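Local coordinates for protein alginate lyase (Bacteroides ovatus, PDB 3NNB) that probably cleaves alginate, a polymer of uronic acids, by beta-elimination, at residues A[169-174]-A[196-201]; A[203-206]-A[210-213]; A[245-250]-A[293-298]; A[253-258]-A[297-302]; A[258-261]-A[265-268]. All blocks are in the same frame, centred on the assembly; numbering follows the deposited sequence.

Contact 1: A[169-174]-A[196-201]; sequences YSFTEM and KEWFTQ
Phe171 reaches from helix 171-180 into a pair of aromatic side chains, Trp198 and Phe199, on helix 189-208. Its CG is anti to the carbonyl carbon (chi1 -74°), which sets the ring against Phe199. Its CB lies at the edge of the Phe199 ring, in the ring plane, 4.0 Å from Phe199 CZ. One step out, CG meets the same carbon. CD2 makes the closest approach of the contact, 3.6 Å to Phe199 CZ. Farther out, CE2 lies 3.9 Å from Trp198 CH2, which sits at the rim of the Phe171 ring near its plane. The two phenylalanine rings are steeply inclined, with planes at 74°. Trp198 also lays its CE3 over the centre of one face of Phe199. Selenomethionine Met174 puts its CE above one face of Phe171, and that methyl is 4.1 Å from Phe199 CZ. With an alanine here, a gap is likely to open between the helices, leaving Phe199 and Met174 free to shift. Tyr233 of helix 221-236 touches both phenylalanines, and Leu101 and Met104 of helix 98-118 touch Phe171. This is buried aromatic packing between helices, consistent with the alpha-helical toroid of the six-hairpin clan.

Contact 2: A[203-206]-A[210-213]; sequences VEWM and PVAA
The indole of Trp205 turns one face to the methyl of Ala212. Ala212 CB stands over that face of the six-membered ring, 4.1 Å from its centroid and 25° off the ring normal. This is a CH-pi contact. The methyl is offset toward the rim, and its nearest ring atom is Trp205 CZ3, at 3.7 Å. Val211 approaches the same indole obliquely, with its CB 4.2 Å from Trp205 CZ2. The Trp205 CG is anti to the backbone N (chi1 178°), which carries the ring from helix 189-208 toward helix 210-216. Ala212 CB also points at the backbone of the first helix and comes within 3.5 Å of Met206 O. The small methyl thus fits between the indole face and the main chain, where the CA atoms of Met206 and Ala212 are 5.2 Å apart. The CB of selenomethionine Met206 points away from the second helix, and the side chain touches Leu230 and Tyr233 of helix 221-236. Only Ser209 lies between the two helices. Ser209 OG accepts a hydrogen bond from Val211 N at the start of the second helix. Met206 O is hydrogen-bonded to Tyr226 OH, which satisfies this carbonyl beside the methyl. No hydrogen bond crosses between the two segments. Their cohesion is therefore apolar, resting on shape and on the fit of a methyl to an aromatic face.

Contact 3: A[245-250]-A[293-298]; sequences KTIQEF and STLGQD
Ile247 meets Gln297 and Leu295 with two different branches, and its torsions divide the work. CG2 is anti to the backbone N and faces Gln297. CG1 lies beside that N and carries CD1 out to Leu295. The Gln297 chain is bent at chi2 (-60°), which folds its amide back over its own loop. The loop opens with a Schellman motif that ends helix 274-293. Gly296, with positive phi, is the C-prime residue. Gln297 N bonds to Ala292 O, and Gly296 N bonds to Ser293 O. The contact thus joins a helix C-terminus to the flank of helix 240-258, in a fold built largely of helices. Ile247 CG2 packs 3.6 Å from Gln297 CB. Ile247 CD1 lies at the same distance, 3.6 Å, from Leu295 CD1. Met288 and Ala292 of helix 274-293 also touch Ile247, which is buried. The rim of the contact is polar. Gln248 extends its chain across Gln297 at an oblique angle, and NE2 makes a weak but straight hydrogen bond to Gln297 OE1 (3.5 Å, 176°). The two amide planes are turned 62° apart. The other end of the Gln297 amide is held within the loop, where Gln297 NE2 donates to Leu295 O over 3.2 Å. Cutting Gln297 back to an alanine would probably leave Gln248 NE2 and Leu295 O without this partner and Ile247 CG2 with less methylene cover. In the bond to Leu295 O the acceptor lies in the amide plane of Gln297, while NE2 stands above the plane of the carbonyl.

Contact 4: A[253-258]-A[297-302]; sequences KRLFAQ and QDIYNA
Leu255 and Phe256 carry the contact from the last turns of helix 240-258. Leu255 closes a wider pi-type turn at 253-255 and points at the loop. Its CG is anti to the carbonyl carbon (chi1 -62°), and the chain beyond runs straight to CD1. That methyl meets CG2 of Ile299 at 4.1 Å. It also lies 4.4 Å from Ala302 CB, so one branch of the leucine touches both Ile299 and Ala302. Met285 of helix 274-293 and Ile310 of helix 310-317 pack on Leu255 as well. The loop surface it meets is shaped by a type I beta turn from Ile299 to Ala302, in which Ala302 N bonds to Ile299 O. An Asx motif holds the same turn. Asp298 OD1 accepts from Asn301 N at 3.0 Å, with the donor above the carboxylate plane. Next along the helix is Phe256. Its ring offers an edge to the end of the turn. Phe256 CE1 lies 3.7 Å from Ala302 O, near the ring plane, and the carbonyl carbon of Ala302 is also at the edge. The methyl of Ala302 is a little farther off, 4.3 Å from Phe256 CZ. Ser304 and Arg308 also touch Phe256.

Contact 5: A[258-261]-A[265-268]; sequences QIEP and QPLE
The backbone leaves helix 240-258 after Gln258 and doubles back, so that Ile259 and Gln265 have CA atoms 4.9 Å apart and Gln258 O faces Gln265 CA at 3.3 Å in a CA-H...O contact. The side chains of Glu260 and Pro266 cross at about a right angle, and Glu260 CG is 3.7 Å from Pro266 CD. The glutamate chain bends at chi2 (-70°) beyond that methylene. Its carboxylate has a long, weak ion pair with Arg308, whose NH1 also donates to Ile259 O. Ile259 adds a looser touch, its CG1 4.3 Å from Gln265 CG. The segments form a short helix-loop-helix connection. Gln265 holds the N-cap position of helix 266-269, and Pro266 is the first residue of that helix. Two waters bridge the turn. One donates to Gln258 O at 2.8 Å and accepts from Leu267 N at 3.0 Å, thus linking the end of one helix to the first turn of the next. The second donates to Gln258 OE1 and, at 2.7 Å, to Glu268 OE2, bridging two acceptors that lie 4.3 Å apart and cannot bond to each other directly. Each polar end also has a direct partner. Asn281 ND2 bonds to Gln258 OE1 and to Gln265 OE1. Asn221 N donates to Glu268 OE2, which therefore receives at least two hydrogen bonds.

In the fold
The five contacts follow the chain along its helical body. Contacts 1 and 2 are successive on helix 189-208, with centres 14 Å apart. Contacts 3 and 4 share helix 240-258 and the loop residues Gln297 and Asp298; their centres are 9 Å apart. They touch directly, with Phe250 CD2 packing 4.0 Å from Ile299 CG2. Contact 5 begins at Gln258, where contact 4 ends on the helix, and its centre is 12 Å from that of contact 4. Contacts 1 and 5 lie on opposite sides of the chain's centre, about 29 Å apart between centres. The sodium ion is held by Glu182, Ser184 and Phe187, between helices 171-180 and 189-208 in sequence, the two helices that contact 1 joins.

Contact 1: A[169-174]-A[196-201]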
# COMPACT_ATOMS: atom_id res chain seq x y z
N TYR A 169 1.20 4.81 -0.25
CA TYR A 169 0.62 3.76 0.60
C TYR A 169 1.61 2.57 0.80
O TYR A 169 1.64 1.98 1.88
CB TYR A 169 -0.69 3.24 0.04
CG TYR A 169 -1.39 2.30 1.01
CD1 TYR A 169 -2.24 2.81 1.97
CD2 TYR A 169 -1.16 0.93 0.99
CE1 TYR A 169 -2.86 1.99 2.89
CE2 TYR A 169 -1.78 0.09 1.90
CZ TYR A 169 -2.63 0.64 2.86
OH TYR A 169 -3.23 -0.21 3.79
N SER A 170 2.39 2.23 -0.23
CA SER A 170 3.38 1.15 -0.12
C SER A 170 4.47 1.38 0.95
O SER A 170 5.15 0.42 1.34
CB SER A 170 4.04 0.83 -1.47
OG SER A 170 4.86 1.88 -1.89
N PHE A 171 4.60 2.61 1.47
CA PHE A 171 5.53 2.84 2.55
C PHE A 171 5.13 2.05 3.80
O PHE A 171 5.97 1.74 4.65
CB PHE A 171 5.64 4.33 2.88
CG PHE A 171 6.41 5.15 1.89
CD1 PHE A 171 6.94 4.64 0.70
CD2 PHE A 171 6.58 6.50 2.15
CE1 PHE A 171 7.67 5.47 -0.18
CE2 PHE A 171 7.29 7.30 1.28
CZ PHE A 171 7.83 6.78 0.12
N THR A 172 3.86 1.69 3.91
CA THR A 172 3.39 0.87 5.04
C THR A 172 4.13 -0.46 5.09
O THR A 172 4.62 -0.88 6.15
CB THR A 172 1.87 0.67 5.03
OG1 THR A 172 1.46 0.01 3.83
CG2 THR A 172 1.14 2.03 5.28
N GLU A 173 4.27 -1.09 3.93
CA GLU A 173 4.99 -2.32 3.77
C GLU A 173 6.51 -2.12 3.78
O GLU A 173 7.24 -2.88 4.40
CB GLU A 173 4.56 -3.00 2.45
CG GLU A 173 5.21 -4.29 2.20
CD GLU A 173 4.64 -5.05 0.99
OE1 GLU A 173 3.85 -4.45 0.25
OE2 GLU A 173 5.06 -6.23 0.80
N MSE A 174 6.98 -1.07 3.08
CA MSE A 174 8.40 -0.74 3.09
C MSE A 174 8.99 -0.62 4.49
O MSE A 174 10.10 -1.05 4.74
CB MSE A 174 8.63 0.56 2.32
CG MSE A 174 10.08 0.78 2.00
SE MSE A 174 10.46 2.52 1.25
CE MSE A 174 10.20 3.51 2.85
N LYS A 196 13.51 7.49 10.50
CA LYS A 196 12.50 7.83 11.51
C LYS A 196 12.24 9.34 11.52
O LYS A 196 11.10 9.78 11.70
CB LYS A 196 12.92 7.34 12.88
CG LYS A 196 12.85 5.83 12.98
CD LYS A 196 13.40 5.30 14.32
CE LYS A 196 12.46 5.52 15.49
NZ LYS A 196 12.50 6.92 16.00
N GLU A 197 13.29 10.15 11.33
CA GLU A 197 13.13 11.61 11.28
C GLU A 197 12.31 12.05 10.06
O GLU A 197 11.46 12.91 10.16
CB GLU A 197 14.49 12.33 11.32
CG GLU A 197 15.12 12.34 12.73
CD GLU A 197 16.48 13.02 12.82
OE1 GLU A 197 17.01 13.44 11.78
OE2 GLU A 197 17.01 13.12 13.94
N TRP A 198 12.56 11.42 8.91
CA TRP A 198 11.75 11.71 7.71
C TRP A 198 10.27 11.39 7.95
O TRP A 198 9.40 12.24 7.70
CB TRP A 198 12.28 10.93 6.50
CG TRP A 198 11.72 11.41 5.19
CD1 TRP A 198 12.32 12.29 4.32
CD2 TRP A 198 10.50 11.01 4.56
NE1 TRP A 198 11.55 12.48 3.24
CE2 TRP A 198 10.42 11.71 3.34
CE3 TRP A 198 9.48 10.12 4.89
CZ2 TRP A 198 9.37 11.57 2.47
CZ3 TRP A 198 8.44 9.98 4.02
CH2 TRP A 198 8.39 10.71 2.82
N PHE A 199 9.98 10.20 8.48
CA PHE A 199 8.60 9.80 8.72
C PHE A 199 7.99 10.67 9.83
O PHE A 199 6.80 10.89 9.83
CB PHE A 199 8.49 8.30 9.02
CG PHE A 199 8.39 7.47 7.77
CD1 PHE A 199 7.17 7.34 7.10
CD2 PHE A 199 9.54 6.90 7.18
CE1 PHE A 199 7.07 6.65 5.93
CE2 PHE A 199 9.43 6.21 6.00
CZ PHE A 199 8.19 6.08 5.36
N THR A 200 8.78 11.14 10.79
CA THR A 200 8.26 12.01 11.87
C THR A 200 7.76 13.31 11.24
O THR A 200 6.68 13.77 11.56
CB THR A 200 9.33 12.31 12.93
OG1 THR A 200 9.68 11.10 13.64
CG2 THR A 200 8.85 13.37 13.89
N GLN A 201 8.56 13.87 10.32
CA GLN A 201 8.18 15.06 9.60
C GLN A 201 6.98 14.86 8.70
O GLN A 201 6.09 15.69 8.63
CB GLN A 201 9.34 15.61 8.82
CG GLN A 201 10.39 16.22 9.70
CD GLN A 201 11.54 16.76 8.86
OE1 GLN A 201 12.42 16.03 8.46
NE2 GLN A 201 11.51 18.04 8.57

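Contact 2: A[203-206]-A[210-213]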
# COMPACT_ATOMS: atom_id res chain seq x y z
N VAL A 203 4.52 12.69 9.23
CA VAL A 203 3.39 12.61 10.16
C VAL A 203 2.96 13.99 10.67
O VAL A 203 1.74 14.29 10.67
CB VAL A 203 3.62 11.62 11.32
CG1 VAL A 203 2.44 11.78 12.39
CG2 VAL A 203 3.71 10.15 10.77
N GLU A 204 3.92 14.85 10.99
CA GLU A 204 3.63 16.24 11.33
C GLU A 204 2.89 16.95 10.20
O GLU A 204 1.94 17.67 10.45
CB GLU A 204 4.92 16.99 11.67
CG GLU A 204 5.45 16.58 13.03
CD GLU A 204 6.77 17.21 13.38
OE1 GLU A 204 7.47 17.73 12.50
OE2 GLU A 204 7.11 17.15 14.57
N TRP A 205 3.35 16.76 8.96
CA TRP A 205 2.68 17.35 7.84
C TRP A 205 1.27 16.77 7.69
O TRP A 205 0.32 17.52 7.38
CB TRP A 205 3.52 17.13 6.57
CG TRP A 205 2.89 17.67 5.35
CD1 TRP A 205 2.90 18.98 4.94
CD2 TRP A 205 2.11 16.95 4.40
NE1 TRP A 205 2.19 19.11 3.77
CE2 TRP A 205 1.67 17.89 3.42
CE3 TRP A 205 1.69 15.63 4.29
CZ2 TRP A 205 0.85 17.52 2.36
CZ3 TRP A 205 0.90 15.27 3.23
CH2 TRP A 205 0.48 16.22 2.28
N MSE A 206 1.12 15.45 7.83
CA MSE A 206 -0.19 14.80 7.66
C MSE A 206 -1.23 15.35 8.66
O MSE A 206 -2.40 15.48 8.34
CB MSE A 206 -0.08 13.30 7.84
CG MSE A 206 0.58 12.64 6.65
SE MSE A 206 0.96 10.76 6.97
CE MSE A 206 -0.83 10.09 6.95
N PRO A 210 -3.40 21.40 4.98
CA PRO A 210 -4.75 21.35 4.41
C PRO A 210 -4.91 20.33 3.26
O PRO A 210 -6.02 19.87 3.00
CB PRO A 210 -4.99 22.79 3.91
CG PRO A 210 -3.68 23.36 3.76
CD PRO A 210 -2.74 22.69 4.76
N VAL A 211 -3.82 20.02 2.57
CA VAL A 211 -3.86 19.04 1.49
C VAL A 211 -4.07 17.67 2.10
O VAL A 211 -4.98 16.90 1.68
CB VAL A 211 -2.57 19.13 0.64
CG1 VAL A 211 -2.54 18.01 -0.45
CG2 VAL A 211 -2.45 20.51 -0.01
N ALA A 212 -3.31 17.35 3.15
CA ALA A 212 -3.49 16.07 3.84
C ALA A 212 -4.88 15.97 4.47
O ALA A 212 -5.49 14.91 4.46
CB ALA A 212 -2.39 15.84 4.89
N ALA A 213 -5.40 17.08 5.01
CA ALA A 213 -6.70 17.13 5.62
C ALA A 213 -7.79 16.73 4.66
O ALA A 213 -8.78 16.10 5.07
CB ALA A 213 -6.99 18.57 6.19

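Contact 3: A[245-250]-A[293-298]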
# COMPACT_ATOMS: atom_id res chain seq x y z
N LYS A 245 -5.05 5.90 19.13
CA LYS A 245 -6.20 6.76 18.91
C LYS A 245 -6.83 6.50 17.54
O LYS A 245 -8.04 6.39 17.42
CB LYS A 245 -5.82 8.23 19.02
CG LYS A 245 -6.88 9.19 18.53
CD LYS A 245 -6.37 10.62 18.54
CE LYS A 245 -7.52 11.62 18.49
NZ LYS A 245 -8.26 11.58 17.19
N THR A 246 -5.99 6.43 16.51
CA THR A 246 -6.45 6.27 15.13
C THR A 246 -7.13 4.90 14.99
O THR A 246 -8.17 4.77 14.35
CB THR A 246 -5.27 6.45 14.15
OG1 THR A 246 -4.64 7.70 14.43
CG2 THR A 246 -5.75 6.43 12.68
N ILE A 247 -6.55 3.89 15.61
CA ILE A 247 -7.15 2.54 15.63
C ILE A 247 -8.51 2.52 16.32
O ILE A 247 -9.49 1.96 15.81
CB ILE A 247 -6.20 1.52 16.27
CG1 ILE A 247 -4.96 1.30 15.36
CG2 ILE A 247 -6.91 0.15 16.52
CD1 ILE A 247 -3.79 0.55 16.01
N GLN A 248 -8.58 3.13 17.50
CA GLN A 248 -9.81 3.10 18.27
C GLN A 248 -10.95 3.81 17.58
O GLN A 248 -12.08 3.39 17.71
CB GLN A 248 -9.55 3.60 19.69
CG GLN A 248 -8.75 2.50 20.45
CD GLN A 248 -8.19 2.91 21.79
OE1 GLN A 248 -8.22 4.08 22.16
NE2 GLN A 248 -7.63 1.93 22.50
N GLU A 249 -10.64 4.84 16.81
CA GLU A 249 -11.64 5.59 16.06
C GLU A 249 -12.02 4.98 14.70
O GLU A 249 -13.03 5.37 14.09
CB GLU A 249 -11.17 7.02 15.87
CG GLU A 249 -11.05 7.75 17.17
CD GLU A 249 -10.60 9.20 17.02
OE1 GLU A 249 -10.33 9.68 15.90
OE2 GLU A 249 -10.54 9.85 18.07
N PHE A 250 -11.21 4.02 14.24
CA PHE A 250 -11.32 3.49 12.88
C PHE A 250 -12.67 2.79 12.57
O PHE A 250 -13.25 3.04 11.52
CB PHE A 250 -10.09 2.63 12.58
CG PHE A 250 -10.01 2.04 11.20
CD1 PHE A 250 -9.40 2.74 10.15
CD2 PHE A 250 -10.46 0.75 10.96
CE1 PHE A 250 -9.26 2.17 8.91
CE2 PHE A 250 -10.33 0.19 9.73
CZ PHE A 250 -9.69 0.88 8.72
N SER A 293 -3.75 -5.75 15.46
CA SER A 293 -3.57 -6.99 16.23
C SER A 293 -2.27 -6.94 17.03
O SER A 293 -2.13 -7.56 18.10
CB SER A 293 -3.55 -8.22 15.31
OG SER A 293 -2.36 -8.27 14.53
N THR A 294 -1.28 -6.25 16.48
CA THR A 294 0.02 -6.17 17.18
C THR A 294 -0.08 -5.34 18.47
O THR A 294 0.80 -5.46 19.34
CB THR A 294 1.14 -5.63 16.28
OG1 THR A 294 1.02 -4.23 16.05
CG2 THR A 294 1.25 -6.42 14.96
N LEU A 295 -1.11 -4.51 18.58
CA LEU A 295 -1.37 -3.72 19.75
C LEU A 295 -2.56 -4.31 20.54
O LEU A 295 -3.06 -3.65 21.42
CB LEU A 295 -1.68 -2.27 19.35
CG LEU A 295 -0.63 -1.49 18.57
CD1 LEU A 295 -1.13 -0.07 18.32
CD2 LEU A 295 0.68 -1.49 19.31
N GLY A 296 -3.01 -5.51 20.20
CA GLY A 296 -4.12 -6.15 20.89
C GLY A 296 -5.49 -5.53 20.69
O GLY A 296 -6.39 -5.72 21.50
N GLN A 297 -5.64 -4.79 19.60
CA GLN A 297 -6.89 -4.14 19.23
C GLN A 297 -7.62 -4.94 18.14
O GLN A 297 -7.07 -5.25 17.08
CB GLN A 297 -6.64 -2.71 18.76
CG GLN A 297 -5.80 -1.87 19.73
CD GLN A 297 -6.46 -1.74 21.08
OE1 GLN A 297 -7.59 -1.26 21.16
NE2 GLN A 297 -5.80 -2.24 22.14
N ASP A 298 -8.85 -5.34 18.44
CA ASP A 298 -9.59 -6.23 17.54
C ASP A 298 -10.43 -5.38 16.58
O ASP A 298 -11.61 -5.16 16.81
CB ASP A 298 -10.48 -7.16 18.34
CG ASP A 298 -11.12 -8.24 17.48
OD1 ASP A 298 -11.04 -8.15 16.21
OD2 ASP A 298 -11.73 -9.16 18.05

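Contact 4: A[253-258]-A[297-302]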
# COMPACT_ATOMS: atom_id res chain seq x y z
N LYS A 253 -15.35 5.68 12.23
CA LYS A 253 -14.99 6.67 11.23
C LYS A 253 -14.94 6.11 9.82
O LYS A 253 -15.34 6.80 8.85
CB LYS A 253 -13.65 7.30 11.57
CG LYS A 253 -13.31 8.54 10.75
CD LYS A 253 -11.94 9.14 11.17
CE LYS A 253 -11.91 9.63 12.60
NZ LYS A 253 -12.97 10.67 12.84
N ARG A 254 -14.50 4.86 9.71
CA ARG A 254 -14.21 4.25 8.39
C ARG A 254 -15.09 3.03 8.10
O ARG A 254 -15.82 3.01 7.13
CB ARG A 254 -12.73 3.88 8.26
CG ARG A 254 -11.77 5.01 8.57
CD ARG A 254 -11.97 6.25 7.70
NE ARG A 254 -11.03 7.29 8.11
CZ ARG A 254 -10.96 8.50 7.58
NH1 ARG A 254 -11.82 8.89 6.65
NH2 ARG A 254 -10.03 9.33 7.99
N LEU A 255 -15.04 2.00 8.95
CA LEU A 255 -15.75 0.78 8.62
C LEU A 255 -17.26 0.98 8.56
O LEU A 255 -17.92 0.52 7.65
CB LEU A 255 -15.45 -0.36 9.63
CG LEU A 255 -13.98 -0.79 9.70
CD1 LEU A 255 -13.80 -1.85 10.76
CD2 LEU A 255 -13.40 -1.24 8.32
N PHE A 256 -17.82 1.63 9.57
CA PHE A 256 -19.28 1.70 9.65
C PHE A 256 -19.82 2.78 8.70
O PHE A 256 -21.03 2.80 8.40
CB PHE A 256 -19.77 1.93 11.09
CG PHE A 256 -19.26 0.92 12.11
CD1 PHE A 256 -18.82 -0.35 11.76
CD2 PHE A 256 -19.22 1.27 13.47
CE1 PHE A 256 -18.34 -1.25 12.71
CE2 PHE A 256 -18.74 0.35 14.42
CZ PHE A 256 -18.32 -0.88 14.04
N ALA A 257 -18.95 3.68 8.28
CA ALA A 257 -19.31 4.71 7.33
C ALA A 257 -19.37 4.13 5.91
O ALA A 257 -20.25 4.48 5.13
CB ALA A 257 -18.32 5.86 7.40
N GLN A 258 -18.39 3.30 5.57
CA GLN A 258 -18.12 2.83 4.19
C GLN A 258 -18.70 1.46 3.82
O GLN A 258 -18.78 1.15 2.62
CB GLN A 258 -16.61 2.83 3.91
CG GLN A 258 -15.97 4.19 4.08
CD GLN A 258 -14.57 4.30 3.56
OE1 GLN A 258 -14.13 3.53 2.67
NE2 GLN A 258 -13.83 5.29 4.10
N GLN A 297 -5.64 -4.79 19.60
CA GLN A 297 -6.89 -4.14 19.23
C GLN A 297 -7.62 -4.94 18.14
O GLN A 297 -7.07 -5.25 17.08
CB GLN A 297 -6.64 -2.71 18.76
CG GLN A 297 -5.80 -1.87 19.73
CD GLN A 297 -6.46 -1.74 21.08
OE1 GLN A 297 -7.59 -1.26 21.16
NE2 GLN A 297 -5.80 -2.24 22.14
N ASP A 298 -8.85 -5.34 18.44
CA ASP A 298 -9.59 -6.23 17.54
C ASP A 298 -10.43 -5.38 16.58
O ASP A 298 -11.61 -5.16 16.81
CB ASP A 298 -10.48 -7.16 18.34
CG ASP A 298 -11.12 -8.24 17.48
OD1 ASP A 298 -11.04 -8.15 16.21
OD2 ASP A 298 -11.73 -9.16 18.05
N ILE A 299 -9.82 -4.92 15.50
CA ILE A 299 -10.54 -4.21 14.45
C ILE A 299 -11.35 -5.21 13.61
O ILE A 299 -12.47 -4.91 13.18
CB ILE A 299 -9.54 -3.44 13.58
CG1 ILE A 299 -8.95 -2.27 14.38
CG2 ILE A 299 -10.16 -2.98 12.22
CD1 ILE A 299 -10.01 -1.18 14.76
N TYR A 300 -10.81 -6.40 13.38
CA TYR A 300 -11.46 -7.34 12.46
C TYR A 300 -12.93 -7.61 12.85
O TYR A 300 -13.80 -7.63 11.98
CB TYR A 300 -10.71 -8.66 12.36
CG TYR A 300 -11.28 -9.59 11.33
CD1 TYR A 300 -12.28 -10.48 11.65
CD2 TYR A 300 -10.83 -9.57 9.99
CE1 TYR A 300 -12.81 -11.34 10.68
CE2 TYR A 300 -11.35 -10.37 9.04
CZ TYR A 300 -12.36 -11.25 9.37
OH TYR A 300 -12.86 -12.07 8.40
N ASN A 301 -13.18 -7.85 14.13
CA ASN A 301 -14.49 -8.23 14.61
C ASN A 301 -15.40 -7.04 14.96
O ASN A 301 -16.54 -7.25 15.42
CB ASN A 301 -14.32 -9.18 15.83
CG ASN A 301 -13.72 -10.50 15.43
OD1 ASN A 301 -12.62 -10.89 15.91
ND2 ASN A 301 -14.40 -11.18 14.53
N ALA A 302 -14.93 -5.81 14.71
CA ALA A 302 -15.71 -4.61 15.04
C ALA A 302 -16.98 -4.61 14.21
O ALA A 302 -16.93 -4.71 13.00
CB ALA A 302 -14.91 -3.32 14.80

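Contact 5: A[258-261]-A[265-268]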
# COMPACT_ATOMS: atom_id res chain seq x y z
N GLN A 258 -18.39 3.30 5.57
CA GLN A 258 -18.12 2.83 4.19
C GLN A 258 -18.70 1.46 3.82
O GLN A 258 -18.78 1.15 2.62
CB GLN A 258 -16.61 2.83 3.91
CG GLN A 258 -15.97 4.19 4.08
CD GLN A 258 -14.57 4.30 3.56
OE1 GLN A 258 -14.13 3.53 2.67
NE2 GLN A 258 -13.83 5.29 4.10
N ILE A 259 -19.12 0.68 4.82
CA ILE A 259 -19.73 -0.61 4.62
C ILE A 259 -21.21 -0.55 5.00
O ILE A 259 -21.57 -0.12 6.07
CB ILE A 259 -19.01 -1.71 5.44
CG1 ILE A 259 -17.50 -1.71 5.15
CG2 ILE A 259 -19.63 -3.09 5.21
CD1 ILE A 259 -16.73 -2.56 6.19
N GLU A 260 -22.07 -0.95 4.06
CA GLU A 260 -23.50 -1.01 4.34
C GLU A 260 -23.84 -2.31 5.07
O GLU A 260 -23.03 -3.23 5.17
CB GLU A 260 -24.28 -0.89 3.04
CG GLU A 260 -24.17 0.42 2.39
CD GLU A 260 -24.87 1.53 3.13
OE1 GLU A 260 -26.11 1.41 3.40
OE2 GLU A 260 -24.19 2.51 3.47
N PRO A 261 -25.07 -2.40 5.62
CA PRO A 261 -25.34 -3.57 6.42
C PRO A 261 -25.32 -4.91 5.66
O PRO A 261 -25.18 -5.97 6.27
CB PRO A 261 -26.74 -3.26 7.01
CG PRO A 261 -26.79 -1.82 7.07
CD PRO A 261 -26.11 -1.37 5.76
N GLN A 265 -19.95 -1.78 -0.43
CA GLN A 265 -19.22 -0.54 -0.23
C GLN A 265 -19.60 0.38 -1.38
O GLN A 265 -18.97 0.37 -2.45
CB GLN A 265 -17.71 -0.76 -0.20
CG GLN A 265 -17.22 -1.80 0.81
CD GLN A 265 -15.76 -2.15 0.58
OE1 GLN A 265 -14.91 -1.25 0.52
NE2 GLN A 265 -15.48 -3.41 0.32
N PRO A 266 -20.68 1.13 -1.20
CA PRO A 266 -21.28 1.80 -2.37
C PRO A 266 -20.36 2.75 -3.11
O PRO A 266 -20.52 2.89 -4.33
CB PRO A 266 -22.48 2.57 -1.77
CG PRO A 266 -22.39 2.45 -0.33
CD PRO A 266 -21.48 1.31 0.01
N LEU A 267 -19.45 3.43 -2.41
CA LEU A 267 -18.58 4.38 -3.10
C LEU A 267 -17.52 3.69 -3.97
O LEU A 267 -17.02 4.30 -4.92
CB LEU A 267 -17.90 5.34 -2.12
CG LEU A 267 -18.86 6.21 -1.30
CD1 LEU A 267 -18.11 7.03 -0.20
CD2 LEU A 267 -19.71 7.13 -2.24
N GLU A 268 -17.19 2.44 -3.63
CA GLU A 268 -16.33 1.62 -4.46
C GLU A 268 -17.12 0.94 -5.59
O GLU A 268 -16.63 0.80 -6.70
CB GLU A 268 -15.61 0.58 -3.62
CG GLU A 268 -14.99 1.14 -2.32
CD GLU A 268 -14.11 2.35 -2.54
OE1 GLU A 268 -13.49 2.48 -3.64
OE2 GLU A 268 -14.08 3.20 -1.61
O HOH W 1 -15.82 3.37 0.41
O HOH W 2 -18.49 2.95 0.43